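Local coordinates for acinetobacter secreted protease CpaA (Acinetobacter nosocomialis M2, PDB 6O38), which is a secreted metalloprotease that probably cleaves glycoproteins with its zinc-dependent catalytic domain and is bound by the chaperone CpaB for export through the type II secretion system, at the interface of chains A and B. Coordinates in Å, arbitrary orientation; residue numbers count along the deposited sequence, not the author numbering. Chains: chain A, Acinetobacter secreted protease CpaA; chain B, Type II secretion chaperone CpaB.

Contact 1: the interface of chains A and B. Residues chain A 388-393, 396-397; chain B 132-133, 136, 138, 140, 153, 155.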
# COMPACT_ATOMS: atom_id res chain seq x y z
N ILE A 388 10.96 27.12 9.36
CA ILE A 388 11.39 26.47 8.12
C ILE A 388 10.19 26.04 7.29
O ILE A 388 10.12 26.31 6.09
CB ILE A 388 12.31 25.28 8.45
CG1 ILE A 388 13.64 25.77 9.04
CG2 ILE A 388 12.56 24.43 7.21
CD1 ILE A 388 14.38 24.72 9.83
N LEU A 389 9.23 25.36 7.91
CA LEU A 389 8.09 24.82 7.19
C LEU A 389 6.94 25.80 7.07
O LEU A 389 6.24 25.80 6.05
CB LEU A 389 7.60 23.54 7.87
CG LEU A 389 8.58 22.37 7.97
CD1 LEU A 389 7.92 21.17 8.61
CD2 LEU A 389 9.15 22.02 6.61
N GLY A 390 6.72 26.64 8.07
CA GLY A 390 5.50 27.41 8.13
C GLY A 390 4.62 26.97 9.29
O GLY A 390 4.64 25.81 9.71
N GLU A 391 3.85 27.92 9.82
CA GLU A 391 3.04 27.64 11.00
C GLU A 391 1.98 26.59 10.71
O GLU A 391 1.78 25.65 11.49
CB GLU A 391 2.38 28.93 11.49
CG GLU A 391 3.36 29.99 11.99
CD GLU A 391 4.05 29.58 13.27
OE1 GLU A 391 3.44 28.83 14.06
OE2 GLU A 391 5.21 30.00 13.49
N SER A 392 1.28 26.72 9.58
CA SER A 392 0.28 25.72 9.20
C SER A 392 0.93 24.43 8.74
O SER A 392 0.45 23.33 9.06
CB SER A 392 -0.64 26.29 8.12
OG SER A 392 -1.71 25.41 7.86
N ALA A 393 2.02 24.53 7.97
CA ALA A 393 2.69 23.34 7.45
C ALA A 393 3.18 22.43 8.57
O ALA A 393 3.07 21.20 8.47
CB ALA A 393 3.86 23.75 6.56
N LEU A 396 0.45 20.45 9.82
CA LEU A 396 0.06 19.48 8.80
C LEU A 396 0.97 18.26 8.83
O LEU A 396 0.51 17.13 8.62
CB LEU A 396 0.08 20.13 7.42
CG LEU A 396 -0.53 19.32 6.27
CD1 LEU A 396 -1.81 18.65 6.72
CD2 LEU A 396 -0.78 20.21 5.06
N ARG A 397 2.27 18.47 9.06
CA ARG A 397 3.22 17.36 9.03
C ARG A 397 2.92 16.34 10.12
O ARG A 397 2.99 15.13 9.89
CB ARG A 397 4.64 17.89 9.16
CG ARG A 397 5.72 16.94 8.67
CD ARG A 397 7.10 17.55 8.87
NE ARG A 397 8.13 16.86 8.11
CZ ARG A 397 8.91 15.90 8.61
NH1 ARG A 397 8.76 15.52 9.87
NH2 ARG A 397 9.82 15.32 7.85
N GLN B 132 -2.80 19.62 1.28
CA GLN B 132 -2.09 20.79 0.80
C GLN B 132 -2.47 22.01 1.62
O GLN B 132 -3.65 22.29 1.82
CB GLN B 132 -2.40 21.03 -0.68
CG GLN B 132 -1.72 22.25 -1.28
CD GLN B 132 -1.76 22.23 -2.79
OE1 GLN B 132 -1.24 21.31 -3.42
NE2 GLN B 132 -2.38 23.24 -3.38
N SER B 133 -1.46 22.74 2.09
CA SER B 133 -1.65 24.03 2.72
C SER B 133 -1.46 25.14 1.69
O SER B 133 -0.56 25.07 0.85
CB SER B 133 -0.67 24.23 3.88
OG SER B 133 -0.63 25.59 4.30
N ASP B 136 1.28 28.35 3.54
CA ASP B 136 2.61 27.83 3.24
C ASP B 136 2.47 26.87 2.06
O ASP B 136 1.70 25.91 2.12
CB ASP B 136 3.20 27.11 4.45
CG ASP B 136 2.82 27.76 5.76
OD1 ASP B 136 2.71 29.01 5.79
OD2 ASP B 136 2.61 27.03 6.75
N TYR B 138 2.99 24.12 0.85
CA TYR B 138 3.46 22.86 1.41
C TYR B 138 2.42 21.79 1.14
O TYR B 138 1.23 21.98 1.43
CB TYR B 138 3.70 23.02 2.92
CG TYR B 138 4.31 21.83 3.61
CD1 TYR B 138 5.68 21.63 3.61
CD2 TYR B 138 3.51 20.92 4.30
CE1 TYR B 138 6.24 20.54 4.26
CE2 TYR B 138 4.06 19.84 4.95
CZ TYR B 138 5.43 19.65 4.93
OH TYR B 138 5.98 18.58 5.57
N ILE B 140 1.74 17.39 1.22
CA ILE B 140 2.13 16.04 1.62
C ILE B 140 1.28 15.04 0.85
O ILE B 140 0.05 15.20 0.77
CB ILE B 140 1.97 15.84 3.14
CG1 ILE B 140 3.12 16.52 3.89
CG2 ILE B 140 1.92 14.35 3.48
CD1 ILE B 140 3.09 16.30 5.38
N GLU B 153 6.93 14.98 0.25
CA GLU B 153 6.91 16.22 1.01
C GLU B 153 7.41 17.34 0.12
O GLU B 153 8.58 17.33 -0.29
CB GLU B 153 7.76 16.10 2.28
CG GLU B 153 7.77 17.34 3.15
CD GLU B 153 8.45 17.11 4.48
OE1 GLU B 153 9.03 16.02 4.67
OE2 GLU B 153 8.38 18.00 5.35
N LYS B 155 7.66 21.60 -0.83
CA LYS B 155 7.70 22.96 -0.30
C LYS B 155 8.14 23.91 -1.40
O LYS B 155 9.25 23.77 -1.93
CB LYS B 155 8.66 23.05 0.90
CG LYS B 155 8.90 24.47 1.40
CD LYS B 155 7.73 24.99 2.22
CE LYS B 155 8.01 26.39 2.73
NZ LYS B 155 6.81 26.99 3.39
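Two donors grip the carboxylate oxygen OE2 of B:Glu153, one from each protein. From the protease, NE of A:Arg397 meets OE2 of B:Glu153 at 3.0 Å in a salt bridge that is nearly straight at the hydrogen (168°); from the chaperone itself, the phenol OH of B:Tyr138 reaches the same OE2 at 2.5 Å. Both reach OE2 from above the carboxylate plane, while OE2 lies close to the guanidinium plane, and the second oxygen OE1 takes a weak bond from NH2. The side chains of A:Arg397 and B:Glu153 cross at about a right angle. With CG anti to the backbone N (chi1 -175°), B:Tyr138 presents its ring face to the protease helix 391-411, and CB of A:Ala393 sits over that face, 3.9 Å from the ring centroid. A:Leu389 CD2 meets the CE1 side of the same ring. Near the helix start, OD2 of B:Asp136 accepts the backbone N-H of A:Ala393 at 2.8 Å through its anti lone pair. The chaperone thus supplies a cap to the first turn of its client's helix, where the helix end would favour a negative charge. B:Lys155 serves the opposite pole, the C-terminal end of helix 383-389. A bend at chi2 (77°) brings the ammonium NZ of B:Lys155 to the carbonyl O of A:Leu389 at 3.0 Å, approaching from above the carbonyl plane rather than along a lone pair.

Contact 2: the interface of chains A and B. Residues chain A 404, 492-494, 497, 530-531, 533; chain B 141-142, 144, 149, 151, 162, 164-165.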
# COMPACT_ATOMS: atom_id res chain seq x y z
N LEU A 404 -1.27 8.26 9.52
CA LEU A 404 -0.56 7.06 9.07
C LEU A 404 -0.45 6.04 10.19
O LEU A 404 -0.54 4.83 9.94
CB LEU A 404 0.82 7.44 8.54
CG LEU A 404 1.66 6.28 7.99
CD1 LEU A 404 1.00 5.69 6.75
CD2 LEU A 404 3.07 6.74 7.68
N SER A 492 10.97 11.66 8.05
CA SER A 492 9.70 12.06 7.45
C SER A 492 8.57 11.80 8.45
O SER A 492 8.79 11.35 9.58
CB SER A 492 9.46 11.33 6.13
OG SER A 492 9.01 10.00 6.36
N PHE A 493 7.34 12.09 8.02
CA PHE A 493 6.19 11.90 8.90
C PHE A 493 5.88 10.43 9.15
O PHE A 493 5.03 10.14 10.00
CB PHE A 493 4.96 12.61 8.33
CG PHE A 493 4.51 12.09 7.00
CD1 PHE A 493 5.02 12.62 5.82
CD2 PHE A 493 3.57 11.07 6.92
CE1 PHE A 493 4.60 12.14 4.60
CE2 PHE A 493 3.16 10.59 5.69
CZ PHE A 493 3.67 11.12 4.53
N ALA A 494 6.52 9.51 8.43
CA ALA A 494 6.35 8.09 8.70
C ALA A 494 7.11 7.64 9.94
O ALA A 494 6.98 6.47 10.34
CB ALA A 494 6.81 7.26 7.49
N ARG A 497 4.76 6.67 13.62
CA ARG A 497 4.30 5.31 13.88
C ARG A 497 5.44 4.40 14.31
O ARG A 497 5.19 3.37 14.95
CB ARG A 497 3.61 4.73 12.64
CG ARG A 497 4.54 4.43 11.48
CD ARG A 497 3.80 3.68 10.38
NE ARG A 497 4.66 3.40 9.23
CZ ARG A 497 4.22 2.89 8.08
NH1 ARG A 497 2.94 2.60 7.93
NH2 ARG A 497 5.07 2.67 7.08
N ASN A 530 9.83 -0.61 8.13
CA ASN A 530 8.85 0.48 8.04
C ASN A 530 8.55 0.88 6.60
O ASN A 530 8.49 2.07 6.27
CB ASN A 530 9.31 1.69 8.86
CG ASN A 530 8.18 2.66 9.14
OD1 ASN A 530 7.01 2.29 9.17
ND2 ASN A 530 8.53 3.93 9.36
N ASN A 531 8.36 -0.10 5.71
CA ASN A 531 7.99 0.19 4.33
C ASN A 531 6.64 -0.39 3.93
O ASN A 531 6.25 -0.25 2.76
CB ASN A 531 9.08 -0.30 3.37
CG ASN A 531 9.39 -1.78 3.52
OD1 ASN A 531 8.58 -2.55 4.03
ND2 ASN A 531 10.57 -2.18 3.06
N ASN A 533 2.40 -0.81 5.60
CA ASN A 533 1.52 -0.23 6.62
C ASN A 533 0.99 -1.31 7.56
O ASN A 533 -0.21 -1.57 7.64
CB ASN A 533 0.38 0.53 5.95
CG ASN A 533 0.87 1.62 5.02
OD1 ASN A 533 1.93 2.21 5.24
ND2 ASN A 533 0.11 1.88 3.96
N MSE B 141 1.92 14.03 0.28
CA MSE B 141 1.21 12.99 -0.46
C MSE B 141 1.45 11.61 0.13
O MSE B 141 2.57 11.25 0.47
CB MSE B 141 1.63 12.99 -1.93
CG MSE B 141 1.38 14.29 -2.65
SE MSE B 141 1.73 14.12 -4.56
CE MSE B 141 1.64 16.01 -5.01
N GLN B 142 0.37 10.84 0.24
CA GLN B 142 0.43 9.45 0.68
C GLN B 142 -0.06 8.58 -0.47
O GLN B 142 -1.24 8.62 -0.83
CB GLN B 142 -0.41 9.22 1.93
CG GLN B 142 -0.01 10.06 3.12
CD GLN B 142 -0.89 9.80 4.33
OE1 GLN B 142 -1.67 8.85 4.35
NE2 GLN B 142 -0.76 10.64 5.35
N PHE B 144 -0.49 4.81 -1.61
CA PHE B 144 -0.56 3.46 -1.07
C PHE B 144 -0.95 2.50 -2.20
O PHE B 144 -2.10 2.49 -2.65
CB PHE B 144 -1.56 3.38 0.08
CG PHE B 144 -1.22 4.28 1.23
CD1 PHE B 144 0.05 4.28 1.78
CD2 PHE B 144 -2.17 5.14 1.77
CE1 PHE B 144 0.37 5.10 2.85
CE2 PHE B 144 -1.86 5.97 2.83
CZ PHE B 144 -0.59 5.95 3.37
N ASN B 149 4.58 1.68 -0.59
CA ASN B 149 4.01 2.92 -0.07
C ASN B 149 5.03 4.05 -0.22
O ASN B 149 6.21 3.87 0.09
CB ASN B 149 3.60 2.77 1.39
CG ASN B 149 2.67 1.59 1.60
OD1 ASN B 149 1.68 1.44 0.89
ND2 ASN B 149 2.99 0.75 2.58
N SER B 151 5.79 8.39 0.18
CA SER B 151 5.45 9.68 0.75
C SER B 151 6.16 10.78 -0.02
O SER B 151 7.32 10.63 -0.42
CB SER B 151 5.85 9.74 2.23
OG SER B 151 7.24 9.54 2.39
N GLN B 162 10.00 9.33 -1.48
CA GLN B 162 10.85 8.27 -0.96
C GLN B 162 9.98 7.13 -0.46
O GLN B 162 8.80 7.31 -0.14
CB GLN B 162 11.75 8.77 0.17
CG GLN B 162 10.97 9.32 1.36
CD GLN B 162 11.87 9.91 2.44
OE1 GLN B 162 12.97 10.38 2.16
NE2 GLN B 162 11.39 9.87 3.68
N MSE B 164 8.90 4.57 2.44
CA MSE B 164 8.68 4.89 3.85
C MSE B 164 9.77 4.34 4.76
O MSE B 164 9.85 4.72 5.93
CB MSE B 164 7.31 4.39 4.29
CG MSE B 164 6.17 4.97 3.46
SE MSE B 164 4.64 5.52 4.54
CE MSE B 164 3.64 6.47 3.15
N ASP B 165 10.60 3.44 4.23
CA ASP B 165 11.72 2.93 5.02
C ASP B 165 12.78 4.00 5.23
O ASP B 165 13.48 3.99 6.25
CB ASP B 165 12.34 1.70 4.34
CG ASP B 165 12.72 1.96 2.89
OD1 ASP B 165 12.54 3.10 2.42
OD2 ASP B 165 13.19 1.02 2.23
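Selenium of B:Met164, a selenomethionine, pushes into the zincin catalytic domain beside helix 496-504, which carries A:His498 and A:His502 of the HEXXHXXGXXH zinc motif. B:Met164 bends at chi2 (-137°) and meets A:Leu404 tip to tip, SE of B:Met164 to CD2 of A:Leu404 at 3.7 Å. It crosses A:Arg497 at about a right angle, SE of B:Met164 lying 3.8 Å from NH2 of A:Arg497. The other branch of A:Leu404, CD1, touches CZ of B:Phe144. Above the CD1-CE1 side of that ring stands the amide nitrogen ND2 of A:Asn533, the amide and ring planes perpendicular. The same amide meets that of B:Asn149 tip to tip, their planes nearly parallel (11°). Further along, CZ and CE1 of A:Phe493 meet CB of B:Ser151 obliquely, CZ at 3.5 Å from it. Behind this layer A:Arg497 ties together A:Asn530 and A:Asn533. NH1 of A:Arg497 gives a hydrogen bond to OD1 of A:Asn533 at 2.9 Å on an in-plane lone pair, which fixes the rotation of the amide facing B:Phe144. NE of A:Arg497 donates a bent hydrogen bond to OD1 of A:Asn530 at 2.6 Å, the acceptor tilted out of the guanidinium plane. CD2 of A:Leu404 covers part of one guanidinium face. ND2 of A:Asn530 in turn reaches the carbonyl O of A:Ala494 at 3.1 Å, and the N-H of A:Ala494 is held by OG of A:Ser492 at 3.3 Å.

About 17 Å separates the C-alpha centres of contact 1 and contact 2, and three elements run through both: helix 391-411 of the protease and the chaperone strands 138-145 and 148-155. The helix thus lies along the chaperone sheet, its first turns held by charge and hydrogen bonds in contact 1 and its later part packed in contact 2, which adds the 3-10 helix 164-167 of CpaB. Contact 2 also brings CpaB against the residue preceding the zinc ligand A:His498. Binding over both patches would fix the chaperone's orientation beside the catalytic domain.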